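Local coordinates for putative efflux transporter (Bacteroides eggerthii, PDB 4L8J), which probably serves as the periplasmic membrane-fusion (adaptor) subunit of an HlyD-family efflux or secretion system, linking an inner-membrane transporter to an outer-membrane channel, at the interface of chains A and B. Numbering follows the deposited sequence. Chains: chain A/B, Putative efflux transporter.

Contact 1: the interface of chains A and B. Residues chain A 10, 277, 280-282; chain B 311, 318, 322, 324.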
loop_
_atom_site.group_PDB
_atom_site.type_symbol
_atom_site.label_atom_id
_atom_site.label_comp_id
_atom_site.label_asym_id
_atom_site.label_seq_id
_atom_site.Cartn_x
_atom_site.Cartn_y
_atom_site.Cartn_z
ATOM N N VAL A 10 5.959 -31.072 -6.838
ATOM C CA VAL A 10 5.345 -29.792 -6.419
ATOM C C VAL A 10 6.392 -28.711 -6.406
ATOM O O VAL A 10 7.543 -28.992 -6.068
ATOM C CB VAL A 10 4.649 -29.862 -5.005
ATOM C CG1 VAL A 10 3.457 -30.824 -4.977
ATOM C CG2 VAL A 10 5.644 -30.196 -3.890
ATOM N N VAL A 277 4.849 -28.359 3.810
ATOM C CA VAL A 277 5.734 -29.458 3.445
ATOM C C VAL A 277 6.662 -29.750 4.623
ATOM O O VAL A 277 7.488 -28.916 4.977
ATOM C CB VAL A 277 6.544 -29.150 2.167
ATOM C CG1 VAL A 277 7.460 -30.323 1.800
ATOM C CG2 VAL A 277 5.617 -28.802 1.015
ATOM N N ASN A 280 9.051 -34.229 3.238
ATOM C CA ASN A 280 8.586 -34.558 1.882
ATOM C C ASN A 280 7.129 -35.110 1.847
ATOM O O ASN A 280 6.788 -35.905 0.962
ATOM C CB ASN A 280 9.575 -35.533 1.205
ATOM C CG ASN A 280 10.842 -34.856 0.723
ATOM O OD1 ASN A 280 10.856 -34.119 -0.279
ATOM N ND2 ASN A 280 11.944 -35.115 1.411
ATOM N N LYS A 281 6.276 -34.653 2.796
ATOM C CA LYS A 281 4.829 -34.937 2.865
ATOM C C LYS A 281 4.068 -33.617 3.093
ATOM O O LYS A 281 4.613 -32.685 3.693
ATOM C CB LYS A 281 4.451 -35.936 3.966
ATOM C CG LYS A 281 5.007 -37.357 3.839
ATOM C CD LYS A 281 5.002 -38.067 5.209
ATOM C CE LYS A 281 3.609 -38.378 5.754
ATOM N NZ LYS A 281 3.609 -38.645 7.222
ATOM N N VAL A 282 2.823 -33.544 2.633
ATOM C CA VAL A 282 2.025 -32.333 2.814
ATOM C C VAL A 282 0.938 -32.541 3.856
ATOM O O VAL A 282 0.422 -33.642 4.006
ATOM C CB VAL A 282 1.434 -31.758 1.510
ATOM C CG1 VAL A 282 2.543 -31.263 0.585
ATOM C CG2 VAL A 282 0.511 -32.758 0.806
ATOM N N VAL B 311 3.478 -25.362 -0.443
ATOM C CA VAL B 311 3.351 -25.745 -1.859
ATOM C C VAL B 311 2.852 -24.495 -2.631
ATOM O O VAL B 311 1.910 -23.866 -2.173
ATOM C CB VAL B 311 2.367 -26.943 -2.019
ATOM C CG1 VAL B 311 1.951 -27.145 -3.478
ATOM C CG2 VAL B 311 2.957 -28.230 -1.436
ATOM N N LEU B 318 -3.456 -32.824 -4.501
ATOM C CA LEU B 318 -2.903 -33.320 -3.236
ATOM C C LEU B 318 -3.966 -33.649 -2.214
ATOM O O LEU B 318 -5.020 -33.015 -2.180
ATOM C CB LEU B 318 -1.954 -32.259 -2.632
ATOM C CG LEU B 318 -0.678 -31.987 -3.395
ATOM C CD1 LEU B 318 0.028 -30.772 -2.831
ATOM C CD2 LEU B 318 0.241 -33.197 -3.379
ATOM N N GLN B 322 -0.054 -36.791 1.818
ATOM C CA GLN B 322 0.536 -37.292 0.565
ATOM C C GLN B 322 2.031 -36.952 0.445
ATOM O O GLN B 322 2.452 -35.847 0.767
ATOM C CB GLN B 322 -0.221 -36.737 -0.653
ATOM C CG GLN B 322 0.223 -37.352 -1.984
ATOM C CD GLN B 322 -0.759 -37.149 -3.116
ATOM O OE1 GLN B 322 -1.771 -36.471 -2.992
ATOM N NE2 GLN B 322 -0.495 -37.770 -4.249
ATOM N N ILE B 324 5.460 -36.002 -1.545
ATOM C CA ILE B 324 5.717 -35.119 -2.673
ATOM C C ILE B 324 7.173 -35.190 -3.078
ATOM O O ILE B 324 8.017 -35.691 -2.327
ATOM C CB ILE B 324 5.293 -33.632 -2.353
ATOM C CG1 ILE B 324 5.981 -33.052 -1.090
ATOM C CG2 ILE B 324 3.779 -33.451 -2.278
ATOM C CD1 ILE B 324 7.371 -32.487 -1.307
#
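Strand 8-14 of chain A, with the end of strand 271-278, the turn at A:Asn280 and the start of strand 281-289, receives the C-terminal stretch of chain B: strand 309-313, the loop through B:Leu318 and B:Gln322, and strand 324-326. B:Ile324 fills the middle of the patch, hiding 67 Å² against chain A. Its CG1 lies between the backbone N and the carbonyl carbon (chi1 56°), which sends the ethyl branch past the A:Asn280 carbonyl and sets the terminal CD1 3.8 Å from CG1 of A:Val277. The other branch, CG2, meets CG1 of A:Val10 at 3.8 Å and CG1 of A:Val282, the two approaching it from directions roughly at a right angle to each other; both valine side chains run roughly perpendicular to that of the isoleucine. B:Val311 packs against two of these valines: its CG2 touches CG2 of A:Val277 at 3.7 Å and also CG1 of A:Val282. From the loop, CD1 of B:Leu318 lies 4.0 Å from CG1 of A:Val10, adding a further methyl contact. Two backbone hydrogen bonds fix the register. The amide N of B:Ile324 gives to O of A:Asn280 at 2.8 Å. The amide N of A:Val282 gives to O of B:Gln322 at 3.0 Å. Branched aliphatic groups thus form a small hydrophobic core composed from both chains, while the main-chain bonds hold the C-terminal segment of B to the edge of A, an arrangement that looks like an exchange of C-terminal segments between the two copies; the structure alone does not show whether it occurs in the working transporter.

Contact 2: the interface of chains A and B. Residues chain A 258, 263, 287-290; chain B 260, 298-300.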
loop_
_atom_site.group_PDB
_atom_site.type_symbol
_atom_site.label_atom_id
_atom_site.label_comp_id
_atom_site.label_asym_id
_atom_site.label_seq_id
_atom_site.Cartn_x
_atom_site.Cartn_y
_atom_site.Cartn_z
ATOM N N VAL A 258 3.468 -15.177 1.525
ATOM C CA VAL A 258 3.293 -16.418 0.780
ATOM C C VAL A 258 2.792 -16.062 -0.614
ATOM O O VAL A 258 1.946 -15.170 -0.712
ATOM C CB VAL A 258 2.389 -17.519 1.423
ATOM C CG1 VAL A 258 2.923 -17.993 2.763
ATOM C CG2 VAL A 258 0.926 -17.103 1.515
ATOM N N VAL A 263 -2.336 -20.396 -1.606
ATOM C CA VAL A 263 -3.548 -20.337 -0.818
ATOM C C VAL A 263 -4.768 -20.893 -1.583
ATOM O O VAL A 263 -4.964 -20.622 -2.773
ATOM C CB VAL A 263 -3.783 -18.878 -0.296
ATOM C CG1 VAL A 263 -5.069 -18.760 0.523
ATOM C CG2 VAL A 263 -2.589 -18.389 0.531
ATOM N N VAL A 287 -4.825 -20.694 7.448
ATOM C CA VAL A 287 -4.142 -19.402 7.536
ATOM C C VAL A 287 -5.203 -18.274 7.516
ATOM O O VAL A 287 -6.330 -18.487 7.053
ATOM C CB VAL A 287 -3.088 -19.219 6.394
ATOM C CG1 VAL A 287 -1.987 -20.286 6.457
ATOM C CG2 VAL A 287 -3.737 -19.189 4.998
ATOM N N THR A 288 -4.818 -17.090 8.020
ATOM C CA THR A 288 -5.621 -15.880 7.977
ATOM C C THR A 288 -4.880 -14.934 7.069
ATOM O O THR A 288 -3.732 -14.582 7.338
ATOM C CB THR A 288 -5.908 -15.282 9.375
ATOM O OG1 THR A 288 -6.512 -16.271 10.187
ATOM C CG2 THR A 288 -6.846 -14.048 9.311
ATOM N N VAL A 289 -5.523 -14.554 5.971
ATOM C CA VAL A 289 -4.989 -13.593 5.026
ATOM C C VAL A 289 -5.207 -12.206 5.642
ATOM O O VAL A 289 -6.308 -11.912 6.121
ATOM C CB VAL A 289 -5.614 -13.739 3.605
ATOM C CG1 VAL A 289 -5.087 -12.662 2.648
ATOM C CG2 VAL A 289 -5.348 -15.120 3.031
ATOM N N TYR A 290 -4.159 -11.379 5.671
ATOM C CA TYR A 290 -4.267 -10.030 6.205
ATOM C C TYR A 290 -5.285 -9.209 5.411
ATOM O O TYR A 290 -5.182 -9.079 4.180
ATOM C CB TYR A 290 -2.909 -9.294 6.223
ATOM C CG TYR A 290 -3.053 -7.857 6.680
ATOM C CD1 TYR A 290 -3.266 -7.549 8.021
ATOM C CD2 TYR A 290 -3.103 -6.812 5.757
ATOM C CE1 TYR A 290 -3.458 -6.234 8.441
ATOM C CE2 TYR A 290 -3.346 -5.500 6.161
ATOM C CZ TYR A 290 -3.487 -5.211 7.508
ATOM O OH TYR A 290 -3.688 -3.920 7.918
ATOM N N LEU B 260 -11.014 -11.932 -2.692
ATOM C CA LEU B 260 -10.057 -13.023 -2.890
ATOM C C LEU B 260 -10.813 -14.344 -3.137
ATOM O O LEU B 260 -10.414 -15.121 -4.005
ATOM C CB LEU B 260 -9.135 -13.141 -1.654
ATOM C CG LEU B 260 -8.288 -14.395 -1.508
ATOM C CD1 LEU B 260 -7.248 -14.467 -2.596
ATOM C CD2 LEU B 260 -7.628 -14.460 -0.133
ATOM N N LEU B 298 0.579 -12.741 -0.973
ATOM C CA LEU B 298 -0.380 -12.424 0.082
ATOM C C LEU B 298 0.338 -12.216 1.412
ATOM O O LEU B 298 1.346 -12.871 1.713
ATOM C CB LEU B 298 -1.437 -13.541 0.265
ATOM C CG LEU B 298 -2.464 -13.766 -0.853
ATOM C CD1 LEU B 298 -3.413 -14.906 -0.473
ATOM C CD2 LEU B 298 -3.300 -12.473 -1.132
ATOM N N LEU B 299 -0.230 -11.352 2.244
ATOM C CA LEU B 299 0.234 -11.167 3.601
ATOM C C LEU B 299 -0.650 -12.023 4.471
ATOM O O LEU B 299 -1.870 -12.034 4.274
ATOM C CB LEU B 299 0.224 -9.687 4.010
ATOM C CG LEU B 299 1.366 -8.873 3.410
ATOM C CD1 LEU B 299 1.080 -7.376 3.553
ATOM C CD2 LEU B 299 2.728 -9.268 4.028
ATOM N N ILE B 300 -0.019 -12.814 5.349
ATOM C CA ILE B 300 -0.633 -13.755 6.275
ATOM C C ILE B 300 -0.416 -13.246 7.677
ATOM O O ILE B 300 0.730 -13.028 8.090
ATOM C CB ILE B 300 -0.079 -15.208 6.071
ATOM C CG1 ILE B 300 -0.308 -15.736 4.628
ATOM C CG2 ILE B 300 -0.619 -16.202 7.093
ATOM C CD1 ILE B 300 -1.713 -15.646 4.058
#
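Strand 297-300 of chain B enters between strand 256-259 and the end of strand 281-289 of chain A, with the loop residue A:Val263 on one flank and the 3-10 helix 260-262 of chain B adding B:Leu260. On one side the strands pair antiparallel, A:Val258 and B:Leu298 exchanging two backbone hydrogen bonds. N of B:Leu298 gives to O of A:Val258 at 2.8 Å. In return, N of A:Val258 gives to O of B:Leu298 at 3.1 Å. On the other side, A:Val289 bridges B:Ile300, again antiparallel, and N of A:Tyr290 gives to O of B:Leu299 at 2.8 Å. Between these edges B:Ile300 is packed on several sides. Its CG1 points away from its own carbonyl carbon (chi1 -58°), bringing that methylene to 3.6 Å from CG2 of A:Val258, whose side chain lies nearly perpendicular to it. The tip, CD1, meets CG2 of A:Val289 at 3.8 Å, while the CG2 branch goes to CB of A:Val287 at 4.0 Å. An alanine here would remove both branches and would probably open a gap among A:Val258, A:Val287 and A:Val289, weakening their hold on the inserted strand. B:Leu298 extends the apolar layer: its CD1 methyl sits 3.7 Å from CG2 of A:Val263. A:Val289 and B:Leu260 meet tip to tip through methyl groups. A:Tyr290 touches CB of B:Leu299 through its own CB. Inserted between two edges of its neighbour, the strand of B continues the sheet structure of A across the chain boundary, and the buried aliphatic layer fastens the two copies together in the deposited dimer.

Contact 1 and contact 2 lie about 19 Å apart, measured between the centres of their C-alpha atoms. They share strand 281-289 of chain A, whose start takes part in contact 1 and whose end takes part in contact 2. Chain B supplies successive segments of its C-terminal part, strand 297-300 to contact 2, then strands 309-313 and 324-326 to contact 1. Together they suggest swapping of a C-terminal portion rather than simple surface docking. Two-fold symmetry repeats each contact with the chains exchanged, so the link is reciprocal. Nothing here establishes that this dimer is the functional assembly.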